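Long-range contact in RNA polymerase II subunit A C-terminal domain phosphatase SSU72 (PDB 4H3K), which removes phosphate from serine residues in the C-terminal domain of RNA polymerase II and takes part in RNA processing, polyadenylation and transcription termination: residues L170-I182 with L195-F207. The protein carries 1 engineered substitution. Numbering follows the deposited sequence.
Sequences LGAFLICELCQCI and LLQEFEEKSGRTF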
ATOM      1  N   LEU B 170      11.611  26.362   5.109  1.00 30.10           N
ATOM      2  CA  LEU B 170      12.674  25.783   4.311  1.00 31.11           C
ATOM      3  C   LEU B 170      12.337  24.341   3.949  1.00 29.35           C
ATOM      4  O   LEU B 170      12.550  23.876   2.804  1.00 28.22           O
ATOM      5  CB  LEU B 170      13.970  25.833   5.129  1.00 32.80           C
ATOM      6  CG  LEU B 170      15.216  25.252   4.486  1.00 34.70           C
ATOM      7  CD1 LEU B 170      15.452  25.939   3.131  1.00 39.48           C
ATOM      8  CD2 LEU B 170      16.400  25.548   5.419  1.00 39.71           C
ATOM      9  N   GLY B 171      11.817  23.636   4.947  1.00 28.52           N
ATOM     10  CA  GLY B 171      11.457  22.233   4.837  1.00 26.98           C
ATOM     11  C   GLY B 171      10.364  22.071   3.810  1.00 27.02           C
ATOM     12  O   GLY B 171      10.421  21.163   2.988  1.00 26.71           O
ATOM     13  N   ALA B 172       9.379  22.965   3.856  1.00 27.19           N
ATOM     14  CA  ALA B 172       8.272  22.971   2.896  1.00 27.12           C
ATOM     15  C   ALA B 172       8.765  23.173   1.462  1.00 27.53           C
ATOM     16  O   ALA B 172       8.267  22.528   0.559  1.00 27.48           O
ATOM     17  CB  ALA B 172       7.288  24.053   3.246  1.00 27.35           C
ATOM     18  N   PHE B 173       9.724  24.078   1.248  1.00 28.11           N
ATOM     19  CA  PHE B 173      10.262  24.277  -0.106  1.00 28.80           C
ATOM     20  C   PHE B 173      11.085  23.078  -0.592  1.00 28.78           C
ATOM     21  O   PHE B 173      11.015  22.732  -1.761  1.00 29.36           O
ATOM     22  CB  PHE B 173      11.034  25.603  -0.238  1.00 29.62           C
ATOM     23  CG  PHE B 173      10.117  26.824  -0.331  1.00 31.62           C
ATOM     24  CD1 PHE B 173       9.278  26.998  -1.437  1.00 33.93           C
ATOM     25  CD2 PHE B 173      10.077  27.772   0.692  1.00 34.19           C
ATOM     26  CE1 PHE B 173       8.409  28.107  -1.542  1.00 35.36           C
ATOM     27  CE2 PHE B 173       9.212  28.899   0.606  1.00 36.87           C
ATOM     28  CZ  PHE B 173       8.370  29.054  -0.519  1.00 37.56           C
ATOM     29  N   LEU B 174      11.806  22.416   0.307  1.00 28.20           N
ATOM     30  CA  LEU B 174      12.523  21.188  -0.036  1.00 28.32           C
ATOM     31  C   LEU B 174      11.545  20.056  -0.408  1.00 27.28           C
ATOM     32  O   LEU B 174      11.731  19.346  -1.383  1.00 25.88           O
ATOM     33  CB  LEU B 174      13.422  20.755   1.127  1.00 29.32           C
ATOM     34  CG  LEU B 174      14.329  19.533   0.962  1.00 32.29           C
ATOM     35  CD1 LEU B 174      15.367  19.747  -0.154  1.00 33.29           C
ATOM     36  CD2 LEU B 174      15.040  19.239   2.303  1.00 36.44           C
ATOM     37  N   ILE B 175      10.492  19.906   0.392  1.00 26.88           N
ATOM     38  CA  ILE B 175       9.420  18.974   0.110  1.00 26.25           C
ATOM     39  C   ILE B 175       8.776  19.266  -1.256  1.00 25.93           C
ATOM     40  O   ILE B 175       8.556  18.339  -2.055  1.00 26.13           O
ATOM     41  CB  ILE B 175       8.373  19.002   1.268  1.00 25.86           C
ATOM     42  CG1 ILE B 175       8.922  18.215   2.455  1.00 26.46           C
ATOM     43  CG2 ILE B 175       7.042  18.365   0.831  1.00 26.82           C
ATOM     44  CD1 ILE B 175       8.265  18.554   3.856  1.00 24.48           C
ATOM     45  N   CYS B 176       8.496  20.545  -1.523  1.00 26.79           N
ATOM     46  CA  CYS B 176       7.942  20.955  -2.818  1.00 27.45           C
ATOM     47  C   CYS B 176       8.904  20.579  -3.953  1.00 26.90           C
ATOM     48  O   CYS B 176       8.478  20.038  -4.985  1.00 26.08           O
ATOM     49  CB  CYS B 176       7.630  22.468  -2.848  1.00 28.77           C
ATOM     50  SG  CYS B 176       6.821  22.974  -4.411  1.00 34.70           S
ATOM     51  N   GLU B 177      10.199  20.837  -3.754  1.00 26.59           N
ATOM     52  CA  GLU B 177      11.213  20.452  -4.754  1.00 29.04           C
ATOM     53  C   GLU B 177      11.224  18.948  -5.008  1.00 27.29           C
ATOM     54  O   GLU B 177      11.200  18.496  -6.170  1.00 26.95           O
ATOM     55  CB  GLU B 177      12.605  20.974  -4.363  1.00 30.58           C
ATOM     56  CG  GLU B 177      13.425  21.352  -5.552  1.00 37.53           C
ATOM     57  CD  GLU B 177      14.815  21.820  -5.206  1.00 45.56           C
ATOM     58  OE1 GLU B 177      15.007  22.304  -4.055  1.00 45.03           O
ATOM     59  OE2 GLU B 177      15.686  21.729  -6.118  1.00 49.53           O
ATOM     60  N   LEU B 178      11.188  18.170  -3.930  1.00 26.20           N
ATOM     61  CA  LEU B 178      11.116  16.725  -4.059  1.00 26.05           C
ATOM     62  C   LEU B 178       9.859  16.270  -4.805  1.00 25.39           C
ATOM     63  O   LEU B 178       9.941  15.462  -5.718  1.00 26.04           O
ATOM     64  CB  LEU B 178      11.229  16.055  -2.689  1.00 26.01           C
ATOM     65  CG  LEU B 178      11.095  14.528  -2.715  1.00 28.17           C
ATOM     66  CD1 LEU B 178      12.254  13.884  -3.506  1.00 30.70           C
ATOM     67  CD2 LEU B 178      11.005  13.949  -1.306  1.00 29.24           C
ATOM     68  N   CYS B 179       8.707  16.821  -4.457  1.00 25.06           N
ATOM     69  CA  CYS B 179       7.457  16.418  -5.091  1.00 26.12           C
ATOM     70  C   CYS B 179       7.458  16.788  -6.566  1.00 27.16           C
ATOM     71  O   CYS B 179       6.994  16.038  -7.403  1.00 27.91           O
ATOM     72  CB  CYS B 179       6.255  17.030  -4.370  1.00 25.67           C
ATOM     73  SG  CYS B 179       6.011  16.191  -2.774  1.00 28.36           S
ATOM     74  N   GLN B 180       8.022  17.936  -6.874  1.00 28.41           N
ATOM     75  CA  GLN B 180       8.242  18.349  -8.255  1.00 31.68           C
ATOM     76  C   GLN B 180       9.070  17.366  -9.070  1.00 31.98           C
ATOM     77  O   GLN B 180       8.677  16.970 -10.185  1.00 32.55           O
ATOM     78  CB  GLN B 180       8.918  19.713  -8.243  1.00 32.50           C
ATOM     79  CG  GLN B 180       8.614  20.451  -9.451  1.00 42.02           C
ATOM     80  CD  GLN B 180       7.138  20.713  -9.530  1.00 48.64           C
ATOM     81  OE1 GLN B 180       6.524  21.089  -8.526  1.00 50.34           O
ATOM     82  NE2 GLN B 180       6.551  20.510 -10.713  1.00 48.90           N
ATOM     83  N   CYS B 181      10.215  16.966  -8.522  1.00 32.70           N
ATOM     84  CA  CYS B 181      11.043  15.964  -9.174  1.00 35.04           C
ATOM     85  C   CYS B 181      10.274  14.705  -9.424  1.00 34.98           C
ATOM     86  O   CYS B 181      10.251  14.220 -10.549  1.00 36.10           O
ATOM     87  CB  CYS B 181      12.230  15.582  -8.322  1.00 35.05           C
ATOM     88  SG  CYS B 181      13.409  16.741  -8.391  1.00 41.77           S
ATOM     89  N   ILE B 182       9.638  14.185  -8.376  1.00 34.87           N
ATOM     90  CA  ILE B 182       8.892  12.926  -8.476  1.00 36.24           C
ATOM     91  C   ILE B 182       7.853  13.002  -9.587  1.00 38.45           C
ATOM     92  O   ILE B 182       7.811  12.126 -10.462  1.00 40.27           O
ATOM     93  CB  ILE B 182       8.296  12.498  -7.112  1.00 35.52           C
ATOM     94  CG1 ILE B 182       9.425  11.995  -6.210  1.00 33.65           C
ATOM     95  CG2 ILE B 182       7.228  11.429  -7.298  1.00 36.54           C
ATOM     96  CD1 ILE B 182       9.059  11.952  -4.719  1.00 34.28           C
ATOM     97  N   LEU B 195      16.469   9.442  -6.908  1.00 25.37           N
ATOM     98  CA  LEU B 195      16.111  10.822  -6.584  1.00 25.78           C
ATOM     99  C   LEU B 195      16.382  11.222  -5.126  1.00 25.04           C
ATOM    100  O   LEU B 195      16.950  12.283  -4.864  1.00 24.40           O
ATOM    101  CB  LEU B 195      14.642  11.085  -6.904  1.00 27.01           C
ATOM    102  CG  LEU B 195      14.286  11.177  -8.403  1.00 31.54           C
ATOM    103  CD1 LEU B 195      12.760  11.377  -8.510  1.00 35.41           C
ATOM    104  CD2 LEU B 195      15.058  12.304  -9.179  1.00 36.60           C
ATOM    105  N   LEU B 196      15.966  10.389  -4.174  1.00 23.28           N
ATOM    106  CA  LEU B 196      16.215  10.692  -2.780  1.00 23.28           C
ATOM    107  C   LEU B 196      17.709  10.753  -2.486  1.00 24.34           C
ATOM    108  O   LEU B 196      18.147  11.617  -1.733  1.00 25.48           O
ATOM    109  CB  LEU B 196      15.533   9.658  -1.856  1.00 22.83           C
ATOM    110  CG  LEU B 196      14.019   9.612  -1.905  1.00 22.40           C
ATOM    111  CD1 LEU B 196      13.432   8.493  -0.977  1.00 20.37           C
ATOM    112  CD2 LEU B 196      13.439  10.985  -1.512  1.00 24.97           C
ATOM    113  N   GLN B 197      18.486   9.844  -3.076  1.00 25.28           N
ATOM    114  CA  GLN B 197      19.954   9.851  -2.906  1.00 27.02           C
ATOM    115  C   GLN B 197      20.592  11.150  -3.446  1.00 27.59           C
ATOM    116  O   GLN B 197      21.401  11.740  -2.775  1.00 27.77           O
ATOM    117  CB  GLN B 197      20.619   8.605  -3.511  1.00 27.21           C
ATOM    118  CG  GLN B 197      20.360   7.299  -2.714  1.00 29.05           C
ATOM    119  CD  GLN B 197      20.968   7.320  -1.299  1.00 33.07           C
ATOM    120  OE1 GLN B 197      20.255   7.200  -0.295  1.00 36.42           O
ATOM    121  NE2 GLN B 197      22.272   7.461  -1.219  1.00 33.69           N
ATOM    122  N   GLU B 198      20.207  11.589  -4.647  1.00 29.21           N
ATOM    123  CA  GLU B 198      20.581  12.937  -5.146  1.00 31.28           C
ATOM    124  C   GLU B 198      20.204  14.061  -4.164  1.00 30.51           C
ATOM    125  O   GLU B 198      21.016  14.945  -3.888  1.00 31.15           O
ATOM    126  CB  GLU B 198      19.940  13.230  -6.500  1.00 31.03           C
ATOM    127  CG  GLU B 198      20.508  12.511  -7.670  1.00 39.85           C
ATOM    128  CD  GLU B 198      19.968  13.078  -8.988  1.00 49.36           C
ATOM    129  OE1 GLU B 198      20.079  14.323  -9.188  1.00 53.28           O
ATOM    130  OE2 GLU B 198      19.434  12.280  -9.813  1.00 53.01           O
ATOM    131  N   PHE B 199      18.974  14.037  -3.655  1.00 30.13           N
ATOM    132  CA  PHE B 199      18.521  15.007  -2.638  1.00 31.37           C
ATOM    133  C   PHE B 199      19.318  14.952  -1.350  1.00 32.43           C
ATOM    134  O   PHE B 199      19.551  15.988  -0.726  1.00 33.81           O
ATOM    135  CB  PHE B 199      17.031  14.840  -2.296  1.00 31.26           C
ATOM    136  CG  PHE B 199      16.135  15.731  -3.083  1.00 34.06           C
ATOM    137  CD1 PHE B 199      15.781  15.403  -4.402  1.00 35.08           C
ATOM    138  CD2 PHE B 199      15.652  16.911  -2.530  1.00 36.71           C
ATOM    139  CE1 PHE B 199      14.942  16.243  -5.147  1.00 36.96           C
ATOM    140  CE2 PHE B 199      14.813  17.779  -3.285  1.00 37.72           C
ATOM    141  CZ  PHE B 199      14.459  17.442  -4.590  1.00 34.70           C
ATOM    142  N   GLU B 200      19.740  13.762  -0.936  1.00 33.10           N
ATOM    143  CA  GLU B 200      20.639  13.653   0.230  1.00 34.72           C
ATOM    144  C   GLU B 200      21.982  14.339   0.003  1.00 36.56           C
ATOM    145  O   GLU B 200      22.444  15.120   0.846  1.00 37.80           O
ATOM    146  CB  GLU B 200      20.882  12.205   0.610  1.00 33.77           C
ATOM    147  CG  GLU B 200      19.688  11.595   1.329  1.00 33.90           C
ATOM    148  CD  GLU B 200      19.992  10.233   1.936  1.00 33.41           C
ATOM    149  OE1 GLU B 200      21.152   9.800   1.865  1.00 35.05           O
ATOM    150  OE2 GLU B 200      19.062   9.595   2.472  1.00 32.26           O
ATOM    151  N   GLU B 201      22.594  14.038  -1.130  1.00 37.62           N
ATOM    152  CA  GLU B 201      23.864  14.604  -1.491  1.00 40.75           C
ATOM    153  C   GLU B 201      23.753  16.141  -1.651  1.00 41.45           C
ATOM    154  O   GLU B 201      24.601  16.883  -1.138  1.00 42.50           O
ATOM    155  CB  GLU B 201      24.395  13.906  -2.749  1.00 41.16           C
ATOM    156  CG  GLU B 201      25.920  13.917  -2.918  1.00 48.27           C
ATOM    157  CD  GLU B 201      26.422  15.185  -3.589  1.00 54.23           C
ATOM    158  OE1 GLU B 201      25.613  15.840  -4.292  1.00 56.08           O
ATOM    159  OE2 GLU B 201      27.619  15.532  -3.421  1.00 58.74           O
ATOM    160  N   LYS B 202      22.695  16.614  -2.313  1.00 41.26           N
ATOM    161  CA  LYS B 202      22.525  18.064  -2.551  1.00 42.00           C
ATOM    162  C   LYS B 202      22.215  18.837  -1.262  1.00 41.69           C
ATOM    163  O   LYS B 202      22.738  19.928  -1.056  1.00 41.77           O
ATOM    164  CB  LYS B 202      21.432  18.369  -3.597  1.00 41.04           C
ATOM    165  CG  LYS B 202      21.674  17.778  -4.981  1.00 43.54           C
ATOM    166  CD  LYS B 202      22.571  18.621  -5.857  1.00 48.32           C
ATOM    167  CE  LYS B 202      22.705  17.989  -7.240  1.00 50.54           C
ATOM    168  NZ  LYS B 202      23.687  18.793  -8.028  1.00 54.64           N
ATOM    169  N   SER B 203      21.341  18.282  -0.428  1.00 40.32           N
ATOM    170  CA  SER B 203      20.880  18.960   0.781  1.00 39.88           C
ATOM    171  C   SER B 203      21.689  18.648   2.038  1.00 40.38           C
ATOM    172  O   SER B 203      21.585  19.377   3.010  1.00 41.71           O
ATOM    173  CB  SER B 203      19.420  18.607   1.055  1.00 39.55           C
ATOM    174  OG  SER B 203      19.337  17.342   1.700  1.00 35.77           O
ATOM    175  N   GLY B 204      22.464  17.570   2.058  1.00 40.20           N
ATOM    176  CA  GLY B 204      23.135  17.175   3.309  1.00 40.53           C
ATOM    177  C   GLY B 204      22.193  16.630   4.399  1.00 40.48           C
ATOM    178  O   GLY B 204      22.616  16.404   5.547  1.00 41.13           O
ATOM    179  N   ARG B 205      20.925  16.392   4.042  1.00 38.53           N
ATOM    180  CA  ARG B 205      19.908  15.856   4.968  1.00 37.32           C
ATOM    181  C   ARG B 205      19.504  14.420   4.584  1.00 36.35           C
ATOM    182  O   ARG B 205      19.432  14.104   3.397  1.00 35.79           O
ATOM    183  CB  ARG B 205      18.692  16.778   4.985  1.00 36.37           C
ATOM    184  CG  ARG B 205      19.096  18.218   5.332  1.00 39.37           C
ATOM    185  CD  ARG B 205      18.020  19.219   4.969  1.00 41.74           C
ATOM    186  NE  ARG B 205      16.932  19.174   5.918  1.00 40.85           N
ATOM    187  CZ  ARG B 205      16.212  20.230   6.283  1.00 41.88           C
ATOM    188  NH1 ARG B 205      16.466  21.433   5.777  1.00 42.45           N
ATOM    189  NH2 ARG B 205      15.235  20.076   7.169  1.00 41.60           N
ATOM    190  N   THR B 206      19.263  13.569   5.583  1.00 34.60           N
ATOM    191  CA  THR B 206      18.916  12.167   5.340  1.00 33.82           C
ATOM    192  C   THR B 206      17.399  11.970   5.075  1.00 30.56           C
ATOM    193  O   THR B 206      16.536  12.620   5.691  1.00 29.13           O
ATOM    194  CB  THR B 206      19.565  11.173   6.419  1.00 35.02           C
ATOM    195  OG1 THR B 206      18.644  10.125   6.760  1.00 38.05           O
ATOM    196  CG2 THR B 206      19.913  11.866   7.642  1.00 36.72           C
ATOM    197  N   PHE B 207      17.102  11.113   4.103  1.00 28.86           N
ATOM    198  CA  PHE B 207      15.724  10.785   3.708  1.00 26.29           C
ATOM    199  C   PHE B 207      15.423   9.296   3.889  1.00 24.64           C
ATOM    200  O   PHE B 207      15.717   8.491   3.001  1.00 24.01           O
ATOM    201  CB  PHE B 207      15.470  11.216   2.248  1.00 26.44           C
ATOM    202  CG  PHE B 207      15.430  12.719   2.040  1.00 28.65           C
ATOM    203  CD1 PHE B 207      16.589  13.454   1.876  1.00 31.58           C
ATOM    204  CD2 PHE B 207      14.199  13.386   1.951  1.00 30.87           C
ATOM    205  CE1 PHE B 207      16.550  14.849   1.680  1.00 34.16           C
ATOM    206  CE2 PHE B 207      14.138  14.773   1.726  1.00 34.08           C
ATOM    207  CZ  PHE B 207      15.322  15.513   1.596  1.00 32.58           C
TER
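Leu195 lays CD1 against Cys181 and Ile182, 4.1 Å from Ile182 CG1. The next residue, Leu196, brings CD2 to Leu178 CD1 at 3.7 Å; Leu196 also packs on Val157 of the central sheet. Phe199, one turn on from Leu195, is a knob set among Leu174, Glu177, Leu178 and Cys181. Its CZ comes within 3.4 Å of Leu178 N. Leu178 CD1 lies over one ring face, a CH-pi contact 4.1 Å from the centroid and close to the ring normal. At the ring edge sit Leu174 CD1 and Cys181 SG, the sulfur 3.6 Å from Phe199 CE1. Ser203 OG accepts from Arg205 N, an ST turn where the helix ends, and donates to Phe199 O. The bent chain of Arg205 runs past Leu174, whose CD2 lies over one guanidinium face, offset toward the rim. Arg205 NH2 is hydrogen-bonded to the backbone O of Asp160. The Phe207 ring presents its edge to Leu174, with CZ 3.8 Å from Leu174 CD2. Leu174 CG stands anti to the backbone N (chi1 -177°), and its two methyls divide between Phe199 and Phe207. The N-to-C directions of the two helix segments differ by 147°: an antiparallel helix pair packed over the central sheet, the second helix leading into the antiparallel edge strand 207-213.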